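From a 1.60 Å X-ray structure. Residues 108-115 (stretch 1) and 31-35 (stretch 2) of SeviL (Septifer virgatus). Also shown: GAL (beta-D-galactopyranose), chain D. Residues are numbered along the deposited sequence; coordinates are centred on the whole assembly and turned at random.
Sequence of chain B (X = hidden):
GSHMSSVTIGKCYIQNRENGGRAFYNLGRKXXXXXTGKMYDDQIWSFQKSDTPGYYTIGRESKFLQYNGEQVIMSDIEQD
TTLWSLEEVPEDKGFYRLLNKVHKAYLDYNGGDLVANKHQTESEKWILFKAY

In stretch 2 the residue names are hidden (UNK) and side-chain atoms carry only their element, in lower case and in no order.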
ATOM      1  N   ASP B 108       2.713  15.306  -6.326  1.00 12.39           N
ATOM      2  CA  ASP B 108       2.552  15.730  -4.943  1.00 14.41           C
ATOM      3  C   ASP B 108       1.054  15.793  -4.676  1.00 14.84           C
ATOM      4  O   ASP B 108       0.239  15.446  -5.540  1.00 13.32           O
ATOM      5  CB  ASP B 108       3.257  17.080  -4.725  1.00 13.87           C
ATOM      6  CG  ASP B 108       3.601  17.363  -3.271  1.00 17.81           C
ATOM      7  OD1 ASP B 108       2.960  16.818  -2.345  1.00 19.99           O
ATOM      8  OD2 ASP B 108       4.526  18.175  -3.056  1.00 27.39           O
ATOM      9  N   TYR B 109       0.676  16.245  -3.482  1.00 11.27           N
ATOM     10  CA  TYR B 109      -0.736  16.448  -3.208  1.00 14.37           C
ATOM     11  C   TYR B 109      -0.930  17.736  -2.420  1.00 13.10           C
ATOM     12  O   TYR B 109      -0.009  18.256  -1.782  1.00 16.04           O
ATOM     13  CB  TYR B 109      -1.365  15.241  -2.473  1.00 10.96           C
ATOM     14  CG  TYR B 109      -0.865  15.017  -1.055  1.00 13.05           C
ATOM     15  CD1 TYR B 109      -1.471  15.652   0.025  1.00 13.49           C
ATOM     16  CD2 TYR B 109       0.201  14.164  -0.796  1.00 13.78           C
ATOM     17  CE1 TYR B 109      -1.019  15.461   1.317  1.00 14.93           C
ATOM     18  CE2 TYR B 109       0.660  13.968   0.495  1.00 12.82           C
ATOM     19  CZ  TYR B 109       0.044  14.617   1.546  1.00 15.09           C
ATOM     20  OH  TYR B 109       0.488  14.427   2.838  1.00 18.48           O
ATOM     21  N   ASN B 110      -2.145  18.268  -2.514  1.00 12.68           N
ATOM     22  CA  ASN B 110      -2.580  19.403  -1.703  1.00 12.50           C
ATOM     23  C   ASN B 110      -4.028  19.147  -1.321  1.00 16.23           C
ATOM     24  O   ASN B 110      -4.910  19.183  -2.185  1.00 16.36           O
ATOM     25  CB  ASN B 110      -2.444  20.717  -2.467  1.00 18.49           C
ATOM     26  CG  ASN B 110      -2.787  21.915  -1.612  1.00 24.13           C
ATOM     27  OD1 ASN B 110      -1.906  22.543  -1.028  1.00 38.04           O
ATOM     28  ND2 ASN B 110      -4.073  22.227  -1.516  1.00 29.33           N
ATOM     29  N   GLY B 111      -4.282  18.882  -0.041  1.00 16.59           N
ATOM     30  CA  GLY B 111      -5.618  18.451   0.337  1.00 16.76           C
ATOM     31  C   GLY B 111      -5.940  17.145  -0.362  1.00 17.43           C
ATOM     32  O   GLY B 111      -5.149  16.196  -0.343  1.00 19.48           O
ATOM     33  N   GLY B 112      -7.100  17.090  -1.010  1.00 15.85           N
ATOM     34  CA  GLY B 112      -7.477  15.931  -1.793  1.00 13.88           C
ATOM     35  C   GLY B 112      -7.031  15.941  -3.236  1.00 16.36           C
ATOM     36  O   GLY B 112      -7.334  14.997  -3.971  1.00 16.78           O
ATOM     37  N   ASP B 113      -6.307  16.971  -3.673  1.00 15.59           N
ATOM     38  CA  ASP B 113      -5.921  17.126  -5.070  1.00 14.24           C
ATOM     39  C   ASP B 113      -4.514  16.598  -5.317  1.00 11.35           C
ATOM     40  O   ASP B 113      -3.626  16.747  -4.472  1.00 16.07           O
ATOM     41  CB  ASP B 113      -5.989  18.600  -5.485  1.00 13.93           C
ATOM     42  CG  ASP B 113      -7.408  19.134  -5.507  1.00 24.62           C
ATOM     43  OD1 ASP B 113      -8.314  18.392  -5.940  1.00 24.29           O
ATOM     44  OD2 ASP B 113      -7.622  20.295  -5.094  1.00 31.65           O
ATOM     45  N   LEU B 114      -4.314  15.987  -6.484  1.00 10.28           N
ATOM     46  CA  LEU B 114      -2.972  15.730  -6.987  1.00  9.06           C
ATOM     47  C   LEU B 114      -2.430  16.985  -7.659  1.00 13.78           C
ATOM     48  O   LEU B 114      -3.143  17.666  -8.406  1.00 13.69           O
ATOM     49  CB  LEU B 114      -2.965  14.570  -7.982  1.00 12.37           C
ATOM     50  CG  LEU B 114      -3.377  13.192  -7.463  1.00 10.97           C
ATOM     51  CD1 LEU B 114      -3.229  12.157  -8.573  1.00 11.81           C
ATOM     52  CD2 LEU B 114      -2.533  12.817  -6.260  1.00 10.76           C
ATOM     53  N   VAL B 115      -1.171  17.308  -7.362  1.00 12.51           N
ATOM     54  CA  VAL B 115      -0.480  18.461  -7.918  1.00 11.73           C
ATOM     55  C   VAL B 115       0.940  18.037  -8.278  1.00 16.40           C
ATOM     56  O   VAL B 115       1.328  16.878  -8.102  1.00 15.01           O
ATOM     57  CB  VAL B 115      -0.466  19.660  -6.944  1.00 12.86           C
ATOM     58  CG1 VAL B 115      -1.869  20.068  -6.557  1.00 15.66           C
ATOM     59  CG2 VAL B 115       0.356  19.332  -5.704  1.00 13.32           C
ATOM     60  N   UNK B  31     -13.403  12.377 -11.330  1.00 19.61           N
ATOM     61  CA  UNK B  31     -12.751  12.754 -10.079  1.00 16.68           C
ATOM     62  C   UNK B  31     -11.362  12.132 -10.003  1.00 17.13           C
ATOM     63  O   UNK B  31     -11.225  10.906  -9.936  1.00 14.05           O
ATOM     64  c   UNK B  31     -13.141  12.961  -7.584  1.00 23.11           C
ATOM     65  o   UNK B  31     -13.650  12.579  -6.502  1.00 24.41           O
ATOM     66  c   UNK B  31     -13.598  12.323  -8.881  1.00 17.90           C
ATOM     67  o   UNK B  31     -12.275  13.855  -7.655  1.00 27.61           O
ATOM     68  N   UNK B  32     -10.335  12.976 -10.014  1.00 16.49           N
ATOM     69  CA  UNK B  32      -8.952  12.563  -9.811  1.00 14.19           C
ATOM     70  C   UNK B  32      -8.463  13.160  -8.500  1.00 12.50           C
ATOM     71  O   UNK B  32      -8.628  14.360  -8.276  1.00 13.83           O
ATOM     72  c   UNK B  32      -5.805  13.537 -11.931  1.00 13.93           C
ATOM     73  c   UNK B  32      -6.572  12.732 -10.873  1.00 12.46           C
ATOM     74  c   UNK B  32      -6.308  11.249 -11.057  1.00 14.28           C
ATOM     75  c   UNK B  32      -8.066  13.043 -10.962  1.00 12.65           C
ATOM     76  N   UNK B  33      -7.881  12.339  -7.631  1.00 10.80           N
ATOM     77  CA  UNK B  33      -7.472  12.855  -6.340  1.00  9.57           C
ATOM     78  C   UNK B  33      -6.678  11.852  -5.527  1.00  7.46           C
ATOM     79  O   UNK B  33      -6.157  10.874  -6.058  1.00  9.40           O
ATOM     80  N   UNK B  34      -6.565  12.139  -4.229  1.00 10.30           N
ATOM     81  CA  UNK B  34      -5.937  11.241  -3.260  1.00  9.37           C
ATOM     82  C   UNK B  34      -6.900  11.047  -2.088  1.00 12.07           C
ATOM     83  O   UNK B  34      -7.546  11.997  -1.630  1.00 11.28           O
ATOM     84  c   UNK B  34      -3.918  10.859  -1.759  1.00  8.95           C
ATOM     85  c   UNK B  34      -4.678  13.204  -2.251  1.00 11.84           C
ATOM     86  c   UNK B  34      -2.515  11.318  -1.333  1.00 10.96           C
ATOM     87  c   UNK B  34      -4.561  11.783  -2.797  1.00 10.92           C
ATOM     88  N   UNK B  35      -7.032   9.804  -1.628  1.00  8.92           N
ATOM     89  CA  UNK B  35      -7.981   9.460  -0.574  1.00  9.10           C
ATOM     90  C   UNK B  35      -7.277   8.635   0.501  1.00  8.81           C
ATOM     91  O   UNK B  35      -6.487   7.745   0.178  1.00 10.68           O
ATOM     92  c   UNK B  35     -10.844   9.233   0.608  1.00 12.47           C
ATOM     93  c   UNK B  35     -12.085   7.527   1.751  1.00 13.94           C
ATOM     94  c   UNK B  35      -9.170   8.679  -1.164  1.00 10.18           C
ATOM     95  c   UNK B  35     -11.435   6.561   1.019  1.00 11.11           C
ATOM     96  c   UNK B  35     -10.494   6.933   0.069  1.00  8.85           C
ATOM     97  c   UNK B  35     -11.785   8.871   1.550  1.00 13.64           C
ATOM     98  c   UNK B  35     -10.191   8.276  -0.141  1.00  9.71           C
TER
HETATM   99  C1  GAL D   2     -15.386  12.270   0.446  1.00 22.34           C
HETATM  100  C2  GAL D   2     -16.170  10.970   0.702  1.00 18.96           C
HETATM  101  C3  GAL D   2     -15.233   9.767   0.699  1.00 16.57           C
HETATM  102  C4  GAL D   2     -14.450   9.727  -0.615  1.00 17.73           C
HETATM  103  C5  GAL D   2     -13.778  11.087  -0.831  1.00 16.96           C
HETATM  104  C6  GAL D   2     -13.013  11.255  -2.149  1.00 19.67           C
HETATM  105  O2  GAL D   2     -16.825  10.990   1.963  1.00 25.64           O
HETATM  106  O3  GAL D   2     -15.948   8.550   0.807  1.00 20.01           O
HETATM  107  O4  GAL D   2     -15.317   9.430  -1.686  1.00 17.46           O
HETATM  108  O5  GAL D   2     -14.717  12.161  -0.796  1.00 20.30           O
HETATM  109  O6  GAL D   2     -12.380  12.527  -2.174  1.00 20.88           O
HETATM  110  O   HOH W   1      -6.422  15.961  -8.380  1.00 13.76           O

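Position 31 carries two side-chain carbons, and the second holds two oxygens. That is a short carboxylate. It makes no contact with stretch 1; CB points sideways, though the end of the side chain comes nearer. The residue is Asp31.

Position 32 has four side-chain carbons and no other element. The chain forks at the second carbon, so CB is unbranched. CB points sideways, but the end of the side chain comes nearer and meets the side chain of Leu114. The fork at the second carbon gives Leu32. Its CD1 lies 4.1 Å from CD1 of Leu114. Its chi1 is t and its chi2 is p. The backbone takes part through water 1, which donates to O of Leu32 at 2.7 Å and accepts from N of Leu114 at 2.8 Å.

Position 33 has no side-chain atoms. Its CA is 3.2 Å from O of Gly112. An ideal CB here would sit 2.7 Å from O of Gly112, a clash. The residue is Gly33, and its bare CA lets the turn come close. O of Gly33 also lies 3.9 Å from CG of Leu114.

Position 34 has four side-chain carbons, forked at the first, with one arm two carbons long. The one-carbon arm lies 3.6 Å from O of Gly111 and 3.9 Å from CB of Tyr109. Branching at CB with unequal arms identifies Ile34. Its CB is 4.1 Å from CD2 of Leu114. CD1, at the end of the longer arm, approaches the Tyr109 ring obliquely. Both chi angles are t.

Position 35 has one carbon followed by a ring of six carbons, with no oxygen on the ring. CB points away from stretch 1 and there is no contact with it. The residue is Phe35. Its ring meets the galactose instead, with CE1 3.5 Å from C4 of GAL.

Stretch 1 is a hairpin with a type II' turn from Asn110 to Asp113. Strand 113-115 crosses strand 31-35 at 95°, so the two do not pair as neighbours in a sheet. One direct hydrogen bond joins the stretches: N of Ile34 donates to O of Gly112 at 3.0 Å, with an angle of 156°. Water 1 adds a second, indirect backbone link. Beside these polar links, Tyr109 and Leu114 pack against Ile34, and Leu114 also reaches Leu32. The contact buries 315 Å², both sides summed.

Stretch 2 31-35: DLGIF
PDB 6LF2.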